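Local coordinates for suppressor protein MPT5 (Saccharomyces cerevisiae, PDB 5BZ1) that binds sequence elements in the 3'-UTRs of target mRNAs through its Pumilio-repeat domain and regulates them post-transcriptionally, including negative regulation of HO, at residues 10-16 with 44-49; 53-57 with 81-85. Numbering follows the deposited sequence.

Contact 1 (10-16 with 44-49)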
loop_
_atom_site.group_PDB
_atom_site.type_symbol
_atom_site.label_atom_id
_atom_site.label_comp_id
_atom_site.label_asym_id
_atom_site.label_seq_id
_atom_site.Cartn_x
_atom_site.Cartn_y
_atom_site.Cartn_z
ATOM N N LEU A 10 0.305 -12.505 47.242
ATOM C CA LEU A 10 0.715 -12.623 45.845
ATOM C C LEU A 10 1.837 -13.646 45.675
ATOM O O LEU A 10 1.988 -14.255 44.615
ATOM C CB LEU A 10 1.158 -11.259 45.312
ATOM C CG LEU A 10 0.097 -10.161 45.363
ATOM C CD1 LEU A 10 0.635 -8.838 44.857
ATOM C CD2 LEU A 10 -1.118 -10.566 44.553
ATOM N N ARG A 11 2.607 -13.820 46.742
ATOM C CA ARG A 11 3.738 -14.735 46.797
ATOM C C ARG A 11 3.319 -16.190 46.562
ATOM O O ARG A 11 4.129 -17.018 46.141
ATOM C CB ARG A 11 4.386 -14.617 48.179
ATOM C CG ARG A 11 5.903 -14.637 48.201
ATOM C CD ARG A 11 6.398 -14.647 49.640
ATOM N NE ARG A 11 5.686 -15.647 50.431
ATOM C CZ ARG A 11 6.094 -16.901 50.601
ATOM N NH1 ARG A 11 7.223 -17.317 50.040
ATOM N NH2 ARG A 11 5.376 -17.742 51.336
ATOM N N ASP A 12 2.052 -16.494 46.836
ATOM C CA ASP A 12 1.568 -17.873 46.823
ATOM C C ASP A 12 0.569 -18.174 45.705
ATOM O O ASP A 12 -0.017 -19.256 45.668
ATOM C CB ASP A 12 0.941 -18.225 48.173
ATOM C CG ASP A 12 1.949 -18.207 49.304
ATOM O OD1 ASP A 12 3.040 -18.791 49.144
ATOM O OD2 ASP A 12 1.647 -17.606 50.354
ATOM N N LEU A 13 0.374 -17.224 44.797
ATOM C CA LEU A 13 -0.538 -17.424 43.672
ATOM C C LEU A 13 0.061 -18.365 42.628
ATOM O O LEU A 13 1.271 -18.351 42.394
ATOM C CB LEU A 13 -0.888 -16.085 43.018
ATOM C CG LEU A 13 -1.751 -15.133 43.842
ATOM C CD1 LEU A 13 -2.064 -13.870 43.055
ATOM C CD2 LEU A 13 -3.033 -15.823 44.271
ATOM N N ASP A 14 -0.787 -19.186 42.009
ATOM C CA ASP A 14 -0.354 -20.034 40.903
ATOM C C ASP A 14 -0.552 -19.271 39.597
ATOM O O ASP A 14 -1.597 -19.376 38.954
ATOM C CB ASP A 14 -1.136 -21.346 40.881
ATOM C CG ASP A 14 -0.444 -22.423 40.064
ATOM O OD1 ASP A 14 0.461 -22.089 39.267
ATOM O OD2 ASP A 14 -0.809 -23.607 40.214
ATOM N N TYR A 15 0.465 -18.506 39.210
ATOM C CA TYR A 15 0.341 -17.561 38.108
ATOM C C TYR A 15 0.078 -18.188 36.740
ATOM O O TYR A 15 -0.704 -17.647 35.958
ATOM C CB TYR A 15 1.551 -16.621 38.077
ATOM C CG TYR A 15 1.549 -15.660 39.242
ATOM C CD1 TYR A 15 0.776 -14.509 39.208
ATOM C CD2 TYR A 15 2.290 -15.919 40.388
ATOM C CE1 TYR A 15 0.752 -13.632 40.273
ATOM C CE2 TYR A 15 2.273 -15.047 41.460
ATOM C CZ TYR A 15 1.501 -13.904 41.395
ATOM O OH TYR A 15 1.476 -13.031 42.457
ATOM N N ILE A 16 0.710 -19.321 36.445
ATOM C CA ILE A 16 0.506 -19.949 35.139
ATOM C C ILE A 16 -0.930 -20.461 34.984
ATOM O O ILE A 16 -1.503 -20.394 33.892
ATOM C CB ILE A 16 1.544 -21.060 34.840
ATOM C CG1 ILE A 16 1.479 -21.471 33.368
ATOM C CG2 ILE A 16 1.346 -22.271 35.750
ATOM C CD1 ILE A 16 1.658 -20.309 32.411
ATOM N N LEU A 44 6.800 -11.269 40.415
ATOM C CA LEU A 44 6.432 -12.622 40.836
ATOM C C LEU A 44 5.884 -13.431 39.658
ATOM O O LEU A 44 6.305 -14.564 39.408
ATOM C CB LEU A 44 5.400 -12.569 41.969
ATOM C CG LEU A 44 5.898 -12.121 43.346
ATOM C CD1 LEU A 44 4.742 -11.756 44.268
ATOM C CD2 LEU A 44 6.743 -13.205 43.985
ATOM N N MET A 45 4.947 -12.826 38.938
ATOM C CA MET A 45 4.317 -13.421 37.766
ATOM C C MET A 45 5.353 -13.799 36.709
ATOM O O MET A 45 5.321 -14.903 36.155
ATOM C CB MET A 45 3.340 -12.402 37.184
ATOM C CG MET A 45 2.536 -12.831 35.998
ATOM S SD MET A 45 1.736 -11.367 35.311
ATOM C CE MET A 45 0.998 -10.644 36.777
ATOM N N TYR A 46 6.271 -12.871 36.447
ATOM C CA TYR A 46 7.255 -13.007 35.380
ATOM C C TYR A 46 8.097 -14.270 35.512
ATOM O O TYR A 46 8.248 -15.025 34.551
ATOM C CB TYR A 46 8.169 -11.778 35.349
ATOM C CG TYR A 46 9.079 -11.720 34.145
ATOM C CD1 TYR A 46 8.666 -11.103 32.973
ATOM C CD2 TYR A 46 10.349 -12.280 34.178
ATOM C CE1 TYR A 46 9.486 -11.047 31.870
ATOM C CE2 TYR A 46 11.180 -12.232 33.076
ATOM C CZ TYR A 46 10.740 -11.612 31.924
ATOM O OH TYR A 46 11.554 -11.556 30.818
ATOM N N GLU A 47 8.648 -14.494 36.701
ATOM C CA GLU A 47 9.537 -15.629 36.929
ATOM C C GLU A 47 8.837 -16.973 36.743
ATOM O O GLU A 47 9.465 -17.956 36.344
ATOM C CB GLU A 47 10.164 -15.545 38.323
ATOM C CG GLU A 47 11.110 -14.370 38.496
ATOM C CD GLU A 47 12.265 -14.405 37.513
ATOM O OE1 GLU A 47 12.777 -15.510 37.233
ATOM O OE2 GLU A 47 12.656 -13.329 37.016
ATOM N N GLN A 48 7.538 -17.008 37.022
ATOM C CA GLN A 48 6.771 -18.246 36.915
ATOM C C GLN A 48 6.241 -18.519 35.506
ATOM O O GLN A 48 6.070 -19.674 35.119
ATOM C CB GLN A 48 5.620 -18.265 37.930
ATOM C CG GLN A 48 6.069 -18.396 39.395
ATOM C CD GLN A 48 4.903 -18.599 40.351
ATOM O OE1 GLN A 48 3.796 -18.950 39.936
ATOM N NE2 GLN A 48 5.148 -18.382 41.638
ATOM N N ILE A 49 5.988 -17.466 34.736
ATOM C CA ILE A 49 5.377 -17.640 33.418
ATOM C C ILE A 49 6.384 -17.603 32.263
ATOM O O ILE A 49 6.045 -17.959 31.135
ATOM C CB ILE A 49 4.255 -16.605 33.158
ATOM C CG1 ILE A 49 4.840 -15.209 32.932
ATOM C CG2 ILE A 49 3.242 -16.607 34.306
ATOM C CD1 ILE A 49 3.792 -14.157 32.615
HETATM O O HOH W 1 2.510 -20.859 38.420
#
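At the centre lies the ring of Y15, laid against the last turns of the helix that ends at I49. One face of the ring receives the backbone of M45: M45 CA sits 4.0 Å from the centroid of the Y15 ring and 17° off the normal, a CH-pi contact, and M45 CB is 3.9 Å from Y15 CD1. L44 meets the same ring obliquely, with L44 CB 4.0 Å from Y15 CE2, and reaches on to L10, where L44 CD1 comes within 3.8 Å of L10 CB. At the other end I49 CG2 packs 4.1 Å from Y15 CB and, more loosely, against I16. L28 of helix 22-32 touches both Y15 and M45, so this packing belongs to the core of the first Pumilio repeat.

Further out, the phenol is held by its own segment: Y15 OH donates to L10 O at 2.5 Å, spanning the turn between the 3-10 segment and helix 15-19. Q48 lies along the polar edge. Q48 OE1 is 3.4 Å from Y15 CD2, near the ring plane, and accepts a weak hydrogen bond from Y15 N, also at 3.4 Å. Water 1 joins this corner together, donating to Q48 OE1 at 2.8 Å and to D14 OD1 at 2.5 Å while accepting from I16 N at 3.1 Å.

D14, at the N-cap position, makes no direct capping bond. The chemistry is thus mainly apolar, with a polar margin bridged by one water, and it packs the repeat's first helix, 15-19, on the end of its third, 38-49, as in other PUF repeats.

Contact 2 (53-57 with 81-85)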
loop_
_atom_site.group_PDB
_atom_site.type_symbol
_atom_site.label_atom_id
_atom_site.label_comp_id
_atom_site.label_asym_id
_atom_site.label_seq_id
_atom_site.Cartn_x
_atom_site.Cartn_y
_atom_site.Cartn_z
ATOM N N PHE A 53 6.110 -18.305 27.780
ATOM C CA PHE A 53 5.875 -17.091 26.999
ATOM C C PHE A 53 5.168 -17.351 25.668
ATOM O O PHE A 53 4.193 -16.674 25.338
ATOM C CB PHE A 53 7.192 -16.350 26.757
ATOM C CG PHE A 53 7.604 -15.464 27.896
ATOM C CD1 PHE A 53 6.646 -14.865 28.702
ATOM C CD2 PHE A 53 8.946 -15.224 28.160
ATOM C CE1 PHE A 53 7.013 -14.044 29.755
ATOM C CE2 PHE A 53 9.323 -14.401 29.210
ATOM C CZ PHE A 53 8.356 -13.812 30.008
ATOM N N LEU A 54 5.654 -18.331 24.912
ATOM C CA LEU A 54 5.056 -18.649 23.619
ATOM C C LEU A 54 3.635 -19.178 23.789
ATOM O O LEU A 54 2.730 -18.796 23.041
ATOM C CB LEU A 54 5.902 -19.667 22.851
ATOM C CG LEU A 54 5.316 -20.081 21.497
ATOM C CD1 LEU A 54 5.188 -18.872 20.577
ATOM C CD2 LEU A 54 6.150 -21.169 20.838
ATOM N N ASP A 55 3.444 -20.046 24.782
ATOM C CA ASP A 55 2.140 -20.643 25.050
ATOM C C ASP A 55 1.099 -19.566 25.374
ATOM O O ASP A 55 -0.006 -19.573 24.832
ATOM C CB ASP A 55 2.245 -21.637 26.212
ATOM C CG ASP A 55 3.416 -22.596 26.061
ATOM O OD1 ASP A 55 3.185 -23.795 25.795
ATOM O OD2 ASP A 55 4.569 -22.142 26.209
ATOM N N LEU A 56 1.472 -18.637 26.249
ATOM C CA LEU A 56 0.577 -17.566 26.675
ATOM C C LEU A 56 0.236 -16.600 25.536
ATOM O O LEU A 56 -0.913 -16.180 25.387
ATOM C CB LEU A 56 1.190 -16.807 27.852
ATOM C CG LEU A 56 1.410 -17.653 29.105
ATOM C CD1 LEU A 56 2.020 -16.828 30.227
ATOM C CD2 LEU A 56 0.102 -18.279 29.557
ATOM N N ILE A 57 1.242 -16.259 24.736
ATOM C CA ILE A 57 1.069 -15.385 23.577
ATOM C C ILE A 57 -0.004 -15.925 22.627
ATOM O O ILE A 57 -0.741 -15.158 22.001
ATOM C CB ILE A 57 2.419 -15.194 22.843
ATOM C CG1 ILE A 57 3.248 -14.119 23.545
ATOM C CG2 ILE A 57 2.219 -14.826 21.376
ATOM C CD1 ILE A 57 4.700 -14.072 23.106
ATOM N N LEU A 81 11.870 -11.578 27.242
ATOM C CA LEU A 81 10.650 -12.072 26.599
ATOM C C LEU A 81 10.840 -12.212 25.088
ATOM O O LEU A 81 10.487 -13.235 24.497
ATOM C CB LEU A 81 9.469 -11.139 26.896
ATOM C CG LEU A 81 8.235 -11.248 25.989
ATOM C CD1 LEU A 81 7.576 -12.607 26.107
ATOM C CD2 LEU A 81 7.222 -10.153 26.287
ATOM N N ILE A 82 11.396 -11.175 24.470
ATOM C CA ILE A 82 11.609 -11.170 23.029
ATOM C C ILE A 82 12.695 -12.176 22.633
ATOM O O ILE A 82 12.581 -12.846 21.607
ATOM C CB ILE A 82 11.946 -9.753 22.521
ATOM C CG1 ILE A 82 10.729 -8.839 22.678
ATOM C CG2 ILE A 82 12.392 -9.781 21.066
ATOM C CD1 ILE A 82 10.981 -7.388 22.293
ATOM N N GLN A 83 13.735 -12.285 23.458
ATOM C CA GLN A 83 14.784 -13.281 23.247
ATOM C C GLN A 83 14.213 -14.695 23.220
ATOM O O GLN A 83 14.707 -15.559 22.499
ATOM C CB GLN A 83 15.857 -13.179 24.338
ATOM C CG GLN A 83 17.072 -12.338 23.957
ATOM C CD GLN A 83 17.907 -11.932 25.162
ATOM O OE1 GLN A 83 17.517 -12.159 26.310
ATOM N NE2 GLN A 83 19.061 -11.327 24.908
ATOM N N THR A 84 13.167 -14.921 24.010
ATOM C CA THR A 84 12.566 -16.244 24.129
ATOM C C THR A 84 11.752 -16.627 22.888
ATOM O O THR A 84 11.773 -17.780 22.458
ATOM C CB THR A 84 11.667 -16.340 25.380
ATOM O OG1 THR A 84 12.407 -15.928 26.537
ATOM C CG2 THR A 84 11.170 -17.764 25.584
ATOM N N ILE A 85 11.050 -15.658 22.305
ATOM C CA ILE A 85 10.056 -15.969 21.281
ATOM C C ILE A 85 10.358 -15.495 19.857
ATOM O O ILE A 85 9.588 -15.790 18.945
ATOM C CB ILE A 85 8.639 -15.483 21.700
ATOM C CG1 ILE A 85 8.632 -13.982 21.996
ATOM C CG2 ILE A 85 8.141 -16.257 22.913
ATOM C CD1 ILE A 85 8.347 -13.106 20.798
#
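F53 lays one face of its ring over the tip of L81: L81 CD1 is 3.5 Å from the centroid of the F53 ring and 18° off the normal, a close CH-pi contact, and only 3.4 Å from F53 CG. The t,p rotamer of L81 carries this methyl beneath the ring, although its CA-to-CB bond points sideways. At the ring edge stands T84, with T84 OG1 3.9 Å from F53 CD2; that hydroxyl is hydrogen-bonded to L80 O within its own helix, leaving T84 to act here as packing.

I85 fills the angle between the two helices. I85 CG2 lies 4.0 Å from F53 CB, 4.1 Å from L54 CB and 4.1 Å from I57 CD1, so a single branch touches three residues of the short helix. I57 CD1 also approaches L81 CD1 at 4.4 Å, closing the cluster one turn beyond F53. The two segments are joined by packing, nearly all of it between apolar side chains.

The two short segments run nearly perpendicular, at 89°, with their axes 10.3 Å apart, room enough for these side chains to mesh. I92 of helix 89-93 touches L54, I57 and I85, carrying the hydrophobic packing into the next repeat. A short first helix set across the end of the repeat's last helix is the build of a Pumilio repeat, the three-helix unit that stacks into the curved RNA-binding scaffold of PUF proteins.

Overall arrangement
From the N terminus, the chain passes through 10-16, runs out along helix 22-32 and returns on helix 38-49, where contact 1 closes the first Pumilio repeat. Four residues later helix 53-57 opens contact 2, which closes when helix 75-85 comes back after helix 62-69. The two closures are therefore in series, neither nested nor crossed, and their centres lie about 16 Å apart. They also touch: Y46 CE1 meets F53 CZ at 3.5 Å in an edge-to-face pair, while L56 packs on I16 and I49. Each contact thus joins the first and last helices of one repeat, and the shared boundary stacks repeat 2 on repeat 1.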